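Putative hexose oxidase (Nonomuraea sp. ATCC 39727, PDB 5AWV) is a flavoprotein that carries covalently attached FAD and probably oxidises the aminosugar of the glycopeptide antibiotic teicoplanin. Local coordinates at residues 91-96 and 364-369; 163-168 and 471-476; 465-470 and 494-499. All blocks are in the same frame, centred on the assembly; numbering follows the deposited sequence.

Interaction 1 (91-96 and 364-369); sequences HCFEDF and SKTKAG. With FAD (flavin-adenine dinucleotide), chain M; N1L (2-amino-2-deoxy-beta-D-glucopyranuronic acid), chain B.
With CG anti to its carbonyl carbon (chi1 -80°), Phe93 swings its ring toward strand 363-371, where the CB of Thr366 already points toward the loop and a chi1 of -63° places CG2 by Phe93 CE2 and leaves OG1 for the sugar. Phe93 CE2 lies 3.7 Å from Thr366 CB, an oblique approach. The backbones are joined here through a water, which donates to Phe93 O (2.7 Å) and accepts from Thr366 N.

Farther along, Glu94 and Lys365 reach each other with bent chains. The CB of Lys365 points away from the loop, yet its end returns to place NZ 3.4 Å from Glu94 OE2, a rather long salt bridge. A second water spans the same two atoms, accepting from Lys365 NZ at 2.9 Å. Each group also has a partner in the 471-476 loop: Ser476 N for Glu94 OE2 and Asp475 OD1 for Lys365 NZ. The other carboxylate oxygen, Glu94 OE1, receives Asp95 N on its anti lone pair, which restrains the carboxylate from a second side.

The loop also carries the flavin: His91 ND1 is bonded to FAD C8M at 1.5 Å, and Cys92 N donates to FAD O1A (2.9 Å). Phe93 CE1 comes within 3.6 Å of FAD C9, while Thr366 OG1 stands 2.7 Å from O3 of the bound aminosugar N1L. The contact therefore joins one of the two covalent flavin anchors, the other being Cys151, to a wall of the sugar pocket, with a buried, water-bridged ion pair whose charges are probably spread over the water, Asp475 and Ser476 N.

Interaction 2 (163-168 and 471-476); sequences GGYGPL and INYPDS. With FAD (flavin-adenine dinucleotide), chain M; N1L (2-amino-2-deoxy-beta-D-glucopyranuronic acid), chain B.
Polar contact between the two loops is concentrated at Tyr165 and Tyr473, whose OH atoms are hydrogen-bonded at 2.6 Å; either could be the donor. The two side chains cross at about a right angle, and each hydroxyl arrives at the edge of the other ring, near its plane. Tyr165 takes the first torsion in which CG sits between backbone N and carbonyl carbon (chi1 87°), carrying its ring over to Tyr473, while Tyr473 CG lies anti to its carbonyl carbon (chi1 -61°), which brings its ring to both Tyr165 and the sugar.

Apolar contact accompanies this bond, with Tyr165 CE1 4.0 Å from Tyr473 CZ. At the other end of the interface the amide of Asn472 packs against glycine backbone: ND2 is 3.6 Å from Gly163 N. Gly163, in a Schellman motif, ends helix 156-161; at its phi of 97° a CB would be jammed against the carbonyl O of the preceding residue. Asn472 ND2 itself is hydrogen-bonded to His159 O and Tyr470 OH, fixing which way the amide is flipped.

Bonds to FAD come from both loops. Tyr165 holds the pyrimidine end of the flavin through two backbone hydrogen bonds: N donates to FAD O2 (3.2 Å) and O accepts from FAD N3 (2.8 Å). Asn472 OD1 accepts from FAD O4' at 2.8 Å, gripping the ribityl chain.

The sugar contact is made by Tyr473, over one face of which N1L O4 sits 3.6 Å above the plane, offset toward the rim. A tyrosine pair that spans the FAD-binding and berberine-like portions, beside both flavin and sugar, is consistent with the active site of an oxidase of the berberine-bridge-enzyme type.

Interaction 3 (465-470 and 494-499); sequences VSDGAY and YYKGNH. With FAD (flavin-adenine dinucleotide), chain M.
Lys496 NZ donates to Asp467 OD1 at 2.8 Å, a salt bridge that uses the syn lone pair of the carboxylate; OD2 of Asp467 is farther, 3.5 Å from the same nitrogen. The bridge ties the C-terminal end of helix 490-495, in the berberine-like part of the oxidase, to the 465-470 loop on which it packs. Lys496 is the first residue to leave the helix, with positive phi (44°), and its chain, bent at chi3, crosses the Asp467 side chain at about a right angle.

Inward from this ion pair the helix backbone meets Ala469, whose O receives a CA-H...O contact from Tyr494 CA (3.5 Å, angle at H 164°). The ring of Tyr494 supplies the packing: CE1 is 3.6 Å from Ala469 CB, and Tyr470 O lies at the ring edge, near its plane. Tyr494 OH is hydrogen-bonded to Asp475 N.

The CB of Tyr470 points away from the helix, and a chi1 of 171° carries the ring to the flavin. Tyr470 OH is hydrogen-bonded to Asn472 ND2, and Tyr473 meets the Tyr470 ring edge-to-face. FAD O2 lies in the plane of the Tyr470 ring at its edge, accepting from Tyr470 OH at 2.5 Å.

All three contacts are largely buried, but their depth differs: interaction 2 lies about 2 Å from the centre of the chain, measured centre to centre, interaction 1 about 10 Å and interaction 3 about 15 Å, where the partly exposed Lys496 marks the most peripheral end. Each touches FAD: interaction 1 at the covalent anchor and diphosphate, interaction 2 at the pyrimidine edge and ribityl chain, interaction 3 at O2. Interactions 1 and 2 also share N1L and are tied directly, Lys365 NZ to Asp475 OD1 at 2.6 Å. A hydroxyl pair joins the two loops at the centre, whereas each of interactions 1 and 3 adds an ion pair to aromatic packing; segments 465-470 and 471-476 are continuous in the chain.

Interaction 1 (91-96 and 364-369)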
# COMPACT_ATOMS: atom_id res chain seq x y z
N HIS A 91 2.25 -5.97 3.40
CA HIS A 91 1.40 -6.32 2.29
C HIS A 91 2.03 -6.57 0.96
O HIS A 91 1.35 -6.89 -0.00
CB HIS A 91 0.25 -5.30 2.15
CG HIS A 91 -0.94 -5.73 2.94
ND1 HIS A 91 -2.00 -6.51 2.39
CD2 HIS A 91 -1.13 -5.65 4.27
CE1 HIS A 91 -2.82 -6.76 3.42
NE2 HIS A 91 -2.31 -6.30 4.54
N CYS A 92 3.36 -6.57 0.89
CA CYS A 92 4.02 -6.85 -0.39
C CYS A 92 3.43 -8.03 -1.17
O CYS A 92 3.27 -9.12 -0.59
CB CYS A 92 5.54 -7.14 -0.16
SG CYS A 92 6.49 -6.95 -1.71
N PHE A 93 3.16 -7.84 -2.46
CA PHE A 93 2.61 -8.88 -3.37
C PHE A 93 3.69 -9.88 -3.75
O PHE A 93 3.36 -10.97 -4.28
CB PHE A 93 2.10 -8.33 -4.71
CG PHE A 93 0.73 -7.72 -4.65
CD1 PHE A 93 0.18 -7.26 -3.46
CD2 PHE A 93 0.03 -7.52 -5.83
CE1 PHE A 93 -1.04 -6.67 -3.43
CE2 PHE A 93 -1.21 -6.97 -5.82
CZ PHE A 93 -1.75 -6.52 -4.63
N GLU A 94 4.93 -9.53 -3.46
CA GLU A 94 6.11 -10.33 -3.84
C GLU A 94 6.96 -10.65 -2.61
O GLU A 94 6.69 -10.22 -1.51
CB GLU A 94 6.96 -9.62 -4.93
CG GLU A 94 6.52 -9.94 -6.33
CD GLU A 94 6.77 -11.40 -6.71
OE1 GLU A 94 7.34 -12.14 -5.87
OE2 GLU A 94 6.41 -11.77 -7.82
N ASP A 95 7.99 -11.45 -2.83
CA ASP A 95 8.93 -11.91 -1.77
C ASP A 95 10.04 -10.91 -1.43
O ASP A 95 11.14 -11.32 -1.05
CB ASP A 95 9.61 -13.22 -2.19
CG ASP A 95 10.62 -13.02 -3.32
OD1 ASP A 95 10.68 -11.90 -3.98
OD2 ASP A 95 11.35 -14.01 -3.54
N PHE A 96 9.75 -9.62 -1.47
CA PHE A 96 10.80 -8.63 -1.29
C PHE A 96 11.30 -8.62 0.16
O PHE A 96 12.45 -8.28 0.41
CB PHE A 96 10.33 -7.23 -1.64
CG PHE A 96 9.89 -7.03 -3.06
CD1 PHE A 96 10.13 -7.96 -4.09
CD2 PHE A 96 9.27 -5.83 -3.41
CE1 PHE A 96 9.74 -7.68 -5.39
CE2 PHE A 96 8.87 -5.58 -4.72
CZ PHE A 96 9.09 -6.51 -5.72
N SER A 364 -1.54 -16.27 -2.57
CA SER A 364 -2.14 -15.73 -3.77
C SER A 364 -1.08 -15.21 -4.72
O SER A 364 0.07 -14.99 -4.34
CB SER A 364 -3.14 -14.63 -3.35
OG SER A 364 -2.44 -13.48 -2.91
N LYS A 365 -1.46 -15.03 -5.97
CA LYS A 365 -0.63 -14.37 -6.98
C LYS A 365 -1.52 -13.43 -7.76
O LYS A 365 -2.58 -13.84 -8.28
CB LYS A 365 -0.07 -15.40 -7.94
CG LYS A 365 0.62 -14.88 -9.18
CD LYS A 365 1.91 -14.30 -8.82
CE LYS A 365 2.69 -13.90 -10.05
NZ LYS A 365 3.90 -13.15 -9.59
N THR A 366 -1.09 -12.16 -7.86
CA THR A 366 -1.79 -11.19 -8.59
C THR A 366 -0.85 -10.65 -9.65
O THR A 366 0.34 -10.39 -9.38
CB THR A 366 -2.23 -10.02 -7.68
OG1 THR A 366 -3.12 -10.46 -6.69
CG2 THR A 366 -2.92 -8.93 -8.48
N LYS A 367 -1.34 -10.54 -10.86
CA LYS A 367 -0.63 -9.96 -11.99
C LYS A 367 -1.43 -8.75 -12.39
O LYS A 367 -2.64 -8.69 -12.10
CB LYS A 367 -0.46 -10.96 -13.13
CG LYS A 367 0.19 -12.24 -12.67
CD LYS A 367 0.32 -13.37 -13.65
CE LYS A 367 1.10 -12.98 -14.86
NZ LYS A 367 2.57 -12.86 -14.60
N ALA A 368 -0.83 -7.78 -13.05
CA ALA A 368 -1.54 -6.46 -13.24
C ALA A 368 -1.18 -5.75 -14.54
O ALA A 368 -0.14 -6.00 -15.16
CB ALA A 368 -1.16 -5.55 -12.05
N GLY A 369 -2.07 -4.86 -14.96
CA GLY A 369 -1.91 -4.00 -16.14
C GLY A 369 -2.72 -2.75 -15.95
O GLY A 369 -3.69 -2.73 -15.15
PA FAD M . 5.63 -4.17 3.06
O1A FAD M . 5.50 -5.61 2.61
O2A FAD M . 5.91 -3.84 4.45
O5B FAD M . 6.64 -3.40 2.12
C5B FAD M . 6.57 -3.44 0.65
C4B FAD M . 7.90 -3.05 0.08
O4B FAD M . 8.29 -1.71 0.42
C3B FAD M . 9.10 -3.92 0.46
O3B FAD M . 10.14 -3.99 -0.54
C2B FAD M . 9.55 -3.18 1.68
O2B FAD M . 10.86 -3.52 2.00
C1B FAD M . 9.37 -1.75 1.30
N9A FAD M . 9.18 -0.91 2.47
C8A FAD M . 8.30 -1.00 3.47
N7A FAD M . 8.40 0.03 4.33
C5A FAD M . 9.36 0.83 3.87
C6A FAD M . 10.02 2.07 4.35
N6A FAD M . 9.59 2.60 5.49
N1A FAD M . 10.99 2.60 3.56
C2A FAD M . 11.40 1.99 2.40
N3A FAD M . 10.87 0.83 1.92
C4A FAD M . 9.90 0.22 2.66
N1 FAD M . -2.51 -0.77 -3.27
C2 FAD M . -3.25 0.27 -3.74
O2 FAD M . -2.65 1.24 -4.27
N3 FAD M . -4.58 0.32 -3.64
C4 FAD M . -5.28 -0.60 -2.95
O4 FAD M . -6.52 -0.53 -2.82
C4X FAD M . -4.55 -1.74 -2.37
N5 FAD M . -5.19 -2.74 -1.65
C5X FAD M . -4.50 -3.75 -1.03
C6 FAD M . -5.22 -4.68 -0.25
C7 FAD M . -4.44 -5.75 0.27
C7M FAD M . -5.17 -6.84 1.10
C8 FAD M . -2.94 -5.85 0.10
C8M FAD M . -2.12 -6.84 0.89
C9 FAD M . -2.29 -4.84 -0.64
C9A FAD M . -3.00 -3.83 -1.22
N10 FAD M . -2.39 -2.81 -2.00
C10 FAD M . -3.10 -1.76 -2.55
C1' FAD M . -0.92 -2.85 -2.27
C2' FAD M . -0.12 -2.02 -1.33
O2' FAD M . -0.25 -0.68 -1.77
C3' FAD M . 1.27 -2.48 -1.52
O3' FAD M . 1.26 -3.88 -1.22
C4' FAD M . 2.23 -1.72 -0.57
O4' FAD M . 3.54 -1.83 -1.13
C5' FAD M . 2.20 -2.38 0.78
O5' FAD M . 2.98 -1.63 1.73
P FAD M . 3.33 -2.27 3.11
O1P FAD M . 4.04 -1.32 3.94
O2P FAD M . 2.14 -2.91 3.78
O3P FAD M . 4.19 -3.52 2.61
C1 N1L B . -6.98 -7.23 -2.37
C2 N1L B . -6.50 -8.37 -3.42
C3 N1L B . -5.23 -7.96 -4.19
C4 N1L B . -5.52 -6.64 -4.87
C5 N1L B . -5.71 -5.55 -3.77
C6 N1L B . -5.87 -4.12 -4.36
N2 N1L B . -6.25 -9.67 -2.79
O3 N1L B . -4.90 -8.96 -5.27
O4 N1L B . -4.42 -6.27 -5.85
O5 N1L B . -6.94 -5.85 -3.01
O6B N1L B . -7.21 -3.76 -4.67
O6A N1L B . -5.25 -4.02 -5.58
O HOH W 1 1.04 -11.61 -5.59
O HOH W 2 6.05 -14.75 -8.51

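Interaction 2 (163-168 and 471-476)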
# COMPACT_ATOMS: atom_id res chain seq x y z
N GLY A 163 2.91 4.67 -4.85
CA GLY A 163 1.87 5.29 -5.66
C GLY A 163 0.45 4.97 -5.28
O GLY A 163 -0.44 5.06 -6.12
N GLY A 164 0.22 4.69 -3.99
CA GLY A 164 -1.07 4.41 -3.40
C GLY A 164 -2.25 5.12 -4.02
O GLY A 164 -2.24 6.35 -4.25
N TYR A 165 -3.32 4.34 -4.22
CA TYR A 165 -4.59 4.86 -4.76
C TYR A 165 -5.76 4.06 -4.19
O TYR A 165 -5.52 2.97 -3.64
CB TYR A 165 -4.57 4.80 -6.31
CG TYR A 165 -5.02 3.52 -6.84
CD1 TYR A 165 -4.19 2.43 -6.77
CD2 TYR A 165 -6.35 3.36 -7.33
CE1 TYR A 165 -4.58 1.19 -7.19
CE2 TYR A 165 -6.77 2.10 -7.79
CZ TYR A 165 -5.88 1.02 -7.73
OH TYR A 165 -6.20 -0.27 -8.13
N GLY A 166 -6.99 4.53 -4.46
CA GLY A 166 -8.20 3.88 -3.99
C GLY A 166 -9.44 4.51 -4.55
O GLY A 166 -9.37 5.30 -5.53
N PRO A 167 -10.58 4.25 -3.91
CA PRO A 167 -11.88 4.76 -4.41
C PRO A 167 -11.98 6.24 -4.53
O PRO A 167 -12.76 6.70 -5.36
CB PRO A 167 -12.91 4.19 -3.41
CG PRO A 167 -12.24 2.91 -2.92
CD PRO A 167 -10.77 3.29 -2.80
N LEU A 168 -11.24 7.05 -3.76
CA LEU A 168 -11.30 8.46 -3.90
C LEU A 168 -10.30 9.07 -4.90
O LEU A 168 -10.22 10.34 -5.06
CB LEU A 168 -11.14 9.16 -2.57
CG LEU A 168 -12.14 8.92 -1.44
CD1 LEU A 168 -11.83 9.83 -0.27
CD2 LEU A 168 -13.53 9.15 -1.93
N ILE A 471 3.67 -0.43 -9.77
CA ILE A 471 4.74 -1.00 -8.87
C ILE A 471 4.28 -1.41 -7.49
O ILE A 471 4.89 -2.24 -6.92
CB ILE A 471 5.98 -0.01 -8.78
CG1 ILE A 471 7.22 -0.67 -8.18
CG2 ILE A 471 5.65 1.19 -7.96
CD1 ILE A 471 7.82 -1.78 -9.05
N ASN A 472 3.12 -0.91 -7.03
CA ASN A 472 2.55 -1.46 -5.78
C ASN A 472 1.86 -2.79 -5.90
O ASN A 472 1.54 -3.42 -4.86
CB ASN A 472 1.63 -0.44 -5.08
CG ASN A 472 2.30 0.32 -3.96
OD1 ASN A 472 3.27 -0.13 -3.36
ND2 ASN A 472 1.76 1.49 -3.67
N TYR A 473 1.68 -3.21 -7.15
CA TYR A 473 1.32 -4.61 -7.48
C TYR A 473 2.46 -5.36 -8.16
O TYR A 473 2.34 -5.85 -9.32
CB TYR A 473 0.13 -4.59 -8.42
CG TYR A 473 -1.13 -3.98 -7.96
CD1 TYR A 473 -1.43 -3.75 -6.61
CD2 TYR A 473 -2.05 -3.50 -8.95
CE1 TYR A 473 -2.62 -3.12 -6.24
CE2 TYR A 473 -3.28 -2.91 -8.59
CZ TYR A 473 -3.58 -2.73 -7.24
OH TYR A 473 -4.86 -2.10 -6.92
N PRO A 474 3.59 -5.42 -7.49
CA PRO A 474 4.76 -6.02 -8.14
C PRO A 474 4.54 -7.50 -8.53
O PRO A 474 3.92 -8.26 -7.80
CB PRO A 474 5.84 -5.91 -7.12
CG PRO A 474 5.09 -5.99 -5.82
CD PRO A 474 3.81 -5.23 -6.06
N ASP A 475 5.11 -7.85 -9.64
CA ASP A 475 5.02 -9.22 -10.23
C ASP A 475 6.39 -9.57 -10.90
O ASP A 475 6.68 -9.06 -11.98
CB ASP A 475 3.96 -9.19 -11.27
CG ASP A 475 3.82 -10.55 -12.02
OD1 ASP A 475 4.41 -11.58 -11.60
OD2 ASP A 475 3.05 -10.52 -13.02
N SER A 476 7.19 -10.40 -10.22
CA SER A 476 8.47 -10.92 -10.71
C SER A 476 8.42 -11.61 -12.05
O SER A 476 9.44 -11.64 -12.72
CB SER A 476 9.03 -11.94 -9.70
OG SER A 476 9.44 -11.07 -8.66
PA FAD M . 5.63 -4.17 3.06
O1A FAD M . 5.50 -5.61 2.61
O2A FAD M . 5.91 -3.84 4.45
O5B FAD M . 6.64 -3.40 2.12
C5B FAD M . 6.57 -3.44 0.65
C4B FAD M . 7.90 -3.05 0.08
O4B FAD M . 8.29 -1.71 0.42
C3B FAD M . 9.10 -3.92 0.46
O3B FAD M . 10.14 -3.99 -0.54
C2B FAD M . 9.55 -3.18 1.68
O2B FAD M . 10.86 -3.52 2.00
C1B FAD M . 9.37 -1.75 1.30
N9A FAD M . 9.18 -0.91 2.47
C8A FAD M . 8.30 -1.00 3.47
N7A FAD M . 8.40 0.03 4.33
C5A FAD M . 9.36 0.83 3.87
C6A FAD M . 10.02 2.07 4.35
N6A FAD M . 9.59 2.60 5.49
N1A FAD M . 10.99 2.60 3.56
C2A FAD M . 11.40 1.99 2.40
N3A FAD M . 10.87 0.83 1.92
C4A FAD M . 9.90 0.22 2.66
N1 FAD M . -2.51 -0.77 -3.27
C2 FAD M . -3.25 0.27 -3.74
O2 FAD M . -2.65 1.24 -4.27
N3 FAD M . -4.58 0.32 -3.64
C4 FAD M . -5.28 -0.60 -2.95
O4 FAD M . -6.52 -0.53 -2.82
C4X FAD M . -4.55 -1.74 -2.37
N5 FAD M . -5.19 -2.74 -1.65
C5X FAD M . -4.50 -3.75 -1.03
C6 FAD M . -5.22 -4.68 -0.25
C7 FAD M . -4.44 -5.75 0.27
C7M FAD M . -5.17 -6.84 1.10
C8 FAD M . -2.94 -5.85 0.10
C8M FAD M . -2.12 -6.84 0.89
C9 FAD M . -2.29 -4.84 -0.64
C9A FAD M . -3.00 -3.83 -1.22
N10 FAD M . -2.39 -2.81 -2.00
C10 FAD M . -3.10 -1.76 -2.55
C1' FAD M . -0.92 -2.85 -2.27
C2' FAD M . -0.12 -2.02 -1.33
O2' FAD M . -0.25 -0.68 -1.77
C3' FAD M . 1.27 -2.48 -1.52
O3' FAD M . 1.26 -3.88 -1.22
C4' FAD M . 2.23 -1.72 -0.57
O4' FAD M . 3.54 -1.83 -1.13
C5' FAD M . 2.20 -2.38 0.78
O5' FAD M . 2.98 -1.63 1.73
P FAD M . 3.33 -2.27 3.11
O1P FAD M . 4.04 -1.32 3.94
O2P FAD M . 2.14 -2.91 3.78
O3P FAD M . 4.19 -3.52 2.61
C1 N1L B . -6.98 -7.23 -2.37
C2 N1L B . -6.50 -8.37 -3.42
C3 N1L B . -5.23 -7.96 -4.19
C4 N1L B . -5.52 -6.64 -4.87
C5 N1L B . -5.71 -5.55 -3.77
C6 N1L B . -5.87 -4.12 -4.36
N2 N1L B . -6.25 -9.67 -2.79
O3 N1L B . -4.90 -8.96 -5.27
O4 N1L B . -4.42 -6.27 -5.85
O5 N1L B . -6.94 -5.85 -3.01
O6B N1L B . -7.21 -3.76 -4.67
O6A N1L B . -5.25 -4.02 -5.58

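Interaction 3 (465-470 and 494-499)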
# COMPACT_ATOMS: atom_id res chain seq x y z
N VAL A 465 -3.83 0.65 -26.10
CA VAL A 465 -4.78 0.11 -25.18
C VAL A 465 -4.21 -0.02 -23.80
O VAL A 465 -4.87 0.35 -22.82
CB VAL A 465 -5.36 -1.27 -25.63
CG1 VAL A 465 -6.27 -1.84 -24.56
CG2 VAL A 465 -6.18 -1.08 -26.90
N SER A 466 -3.04 -0.60 -23.71
CA SER A 466 -2.41 -0.83 -22.37
C SER A 466 -1.35 0.23 -22.01
O SER A 466 -0.82 0.93 -22.90
CB SER A 466 -1.78 -2.20 -22.33
OG SER A 466 -2.80 -3.19 -22.21
N ASP A 467 -1.03 0.31 -20.69
CA ASP A 467 -0.01 1.23 -20.24
C ASP A 467 0.93 0.74 -19.15
O ASP A 467 1.29 1.48 -18.27
CB ASP A 467 -0.64 2.59 -19.88
CG ASP A 467 0.27 3.75 -20.20
OD1 ASP A 467 1.16 3.58 -21.10
OD2 ASP A 467 0.20 4.80 -19.53
N GLY A 468 1.40 -0.50 -19.31
CA GLY A 468 2.28 -1.13 -18.37
C GLY A 468 1.62 -1.55 -17.07
O GLY A 468 0.46 -1.93 -17.10
N ALA A 469 2.33 -1.42 -15.95
CA ALA A 469 1.96 -1.95 -14.68
C ALA A 469 2.31 -1.03 -13.54
O ALA A 469 3.02 -0.08 -13.74
CB ALA A 469 2.52 -3.36 -14.49
N TYR A 470 1.68 -1.30 -12.39
CA TYR A 470 1.67 -0.48 -11.23
C TYR A 470 2.63 -1.15 -10.19
O TYR A 470 2.43 -2.31 -9.80
CB TYR A 470 0.28 -0.43 -10.68
CG TYR A 470 0.11 0.21 -9.32
CD1 TYR A 470 0.74 1.41 -8.99
CD2 TYR A 470 -0.74 -0.35 -8.38
CE1 TYR A 470 0.55 2.00 -7.75
CE2 TYR A 470 -0.98 0.26 -7.15
CZ TYR A 470 -0.37 1.45 -6.83
OH TYR A 470 -0.61 2.01 -5.58
N TYR A 494 6.82 -0.84 -15.63
CA TYR A 494 6.43 -0.15 -14.38
C TYR A 494 6.63 1.38 -14.44
O TYR A 494 5.77 2.16 -13.95
CB TYR A 494 7.19 -0.67 -13.16
CG TYR A 494 6.71 -1.99 -12.76
CD1 TYR A 494 5.45 -2.17 -12.15
CD2 TYR A 494 7.50 -3.08 -12.88
CE1 TYR A 494 4.99 -3.42 -11.81
CE2 TYR A 494 7.03 -4.34 -12.54
CZ TYR A 494 5.78 -4.50 -12.00
OH TYR A 494 5.35 -5.74 -11.65
N TYR A 495 7.73 1.78 -15.03
CA TYR A 495 8.16 3.20 -14.95
C TYR A 495 8.21 4.02 -16.22
O TYR A 495 8.35 5.24 -16.14
CB TYR A 495 9.55 3.24 -14.29
CG TYR A 495 9.68 2.56 -12.92
CD1 TYR A 495 8.90 2.95 -11.83
CD2 TYR A 495 10.60 1.61 -12.72
CE1 TYR A 495 9.10 2.40 -10.60
CE2 TYR A 495 10.82 1.05 -11.48
CZ TYR A 495 10.08 1.47 -10.41
OH TYR A 495 10.33 0.89 -9.22
N LYS A 496 8.06 3.38 -17.35
CA LYS A 496 8.11 3.98 -18.66
C LYS A 496 9.28 4.96 -18.76
O LYS A 496 10.40 4.59 -18.34
CB LYS A 496 6.73 4.55 -19.05
CG LYS A 496 5.55 3.56 -19.06
CD LYS A 496 4.24 4.21 -19.48
CE LYS A 496 4.30 4.76 -20.91
NZ LYS A 496 3.12 5.53 -21.23
N GLY A 497 8.99 6.17 -19.18
CA GLY A 497 9.96 7.24 -19.41
C GLY A 497 10.53 7.81 -18.11
O GLY A 497 11.50 8.53 -18.18
N ASN A 498 10.04 7.40 -16.91
CA ASN A 498 10.64 7.78 -15.64
C ASN A 498 11.82 6.89 -15.21
O ASN A 498 12.49 7.21 -14.22
CB ASN A 498 9.55 7.87 -14.52
CG ASN A 498 8.53 8.97 -14.78
OD1 ASN A 498 8.84 9.96 -15.44
ND2 ASN A 498 7.27 8.81 -14.25
N HIS A 499 12.06 5.75 -15.89
CA HIS A 499 13.03 4.88 -15.43
C HIS A 499 14.48 5.55 -15.40
O HIS A 499 15.25 5.35 -14.45
CB HIS A 499 13.07 3.61 -16.23
CG HIS A 499 14.06 2.67 -15.71
ND1 HIS A 499 15.14 2.22 -16.46
CD2 HIS A 499 14.15 2.07 -14.52
CE1 HIS A 499 15.86 1.40 -15.71
NE2 HIS A 499 15.26 1.28 -14.55
PA FAD M . 5.63 -4.17 3.06
O1A FAD M . 5.50 -5.61 2.61
O2A FAD M . 5.91 -3.84 4.45
O5B FAD M . 6.64 -3.40 2.12
C5B FAD M . 6.57 -3.44 0.65
C4B FAD M . 7.90 -3.05 0.08
O4B FAD M . 8.29 -1.71 0.42
C3B FAD M . 9.10 -3.92 0.46
O3B FAD M . 10.14 -3.99 -0.54
C2B FAD M . 9.55 -3.18 1.68
O2B FAD M . 10.86 -3.52 2.00
C1B FAD M . 9.37 -1.75 1.30
N9A FAD M . 9.18 -0.91 2.47
C8A FAD M . 8.30 -1.00 3.47
N7A FAD M . 8.40 0.03 4.33
C5A FAD M . 9.36 0.83 3.87
C6A FAD M . 10.02 2.07 4.35
N6A FAD M . 9.59 2.60 5.49
N1A FAD M . 10.99 2.60 3.56
C2A FAD M . 11.40 1.99 2.40
N3A FAD M . 10.87 0.83 1.92
C4A FAD M . 9.90 0.22 2.66
N1 FAD M . -2.51 -0.77 -3.27
C2 FAD M . -3.25 0.27 -3.74
O2 FAD M . -2.65 1.24 -4.27
N3 FAD M . -4.58 0.32 -3.64
C4 FAD M . -5.28 -0.60 -2.95
O4 FAD M . -6.52 -0.53 -2.82
C4X FAD M . -4.55 -1.74 -2.37
N5 FAD M . -5.19 -2.74 -1.65
C5X FAD M . -4.50 -3.75 -1.03
C6 FAD M . -5.22 -4.68 -0.25
C7 FAD M . -4.44 -5.75 0.27
C7M FAD M . -5.17 -6.84 1.10
C8 FAD M . -2.94 -5.85 0.10
C8M FAD M . -2.12 -6.84 0.89
C9 FAD M . -2.29 -4.84 -0.64
C9A FAD M . -3.00 -3.83 -1.22
N10 FAD M . -2.39 -2.81 -2.00
C10 FAD M . -3.10 -1.76 -2.55
C1' FAD M . -0.92 -2.85 -2.27
C2' FAD M . -0.12 -2.02 -1.33
O2' FAD M . -0.25 -0.68 -1.77
C3' FAD M . 1.27 -2.48 -1.52
O3' FAD M . 1.26 -3.88 -1.22
C4' FAD M . 2.23 -1.72 -0.57
O4' FAD M . 3.54 -1.83 -1.13
C5' FAD M . 2.20 -2.38 0.78
O5' FAD M . 2.98 -1.63 1.73
P FAD M . 3.33 -2.27 3.11
O1P FAD M . 4.04 -1.32 3.94
O2P FAD M . 2.14 -2.91 3.78
O3P FAD M . 4.19 -3.52 2.61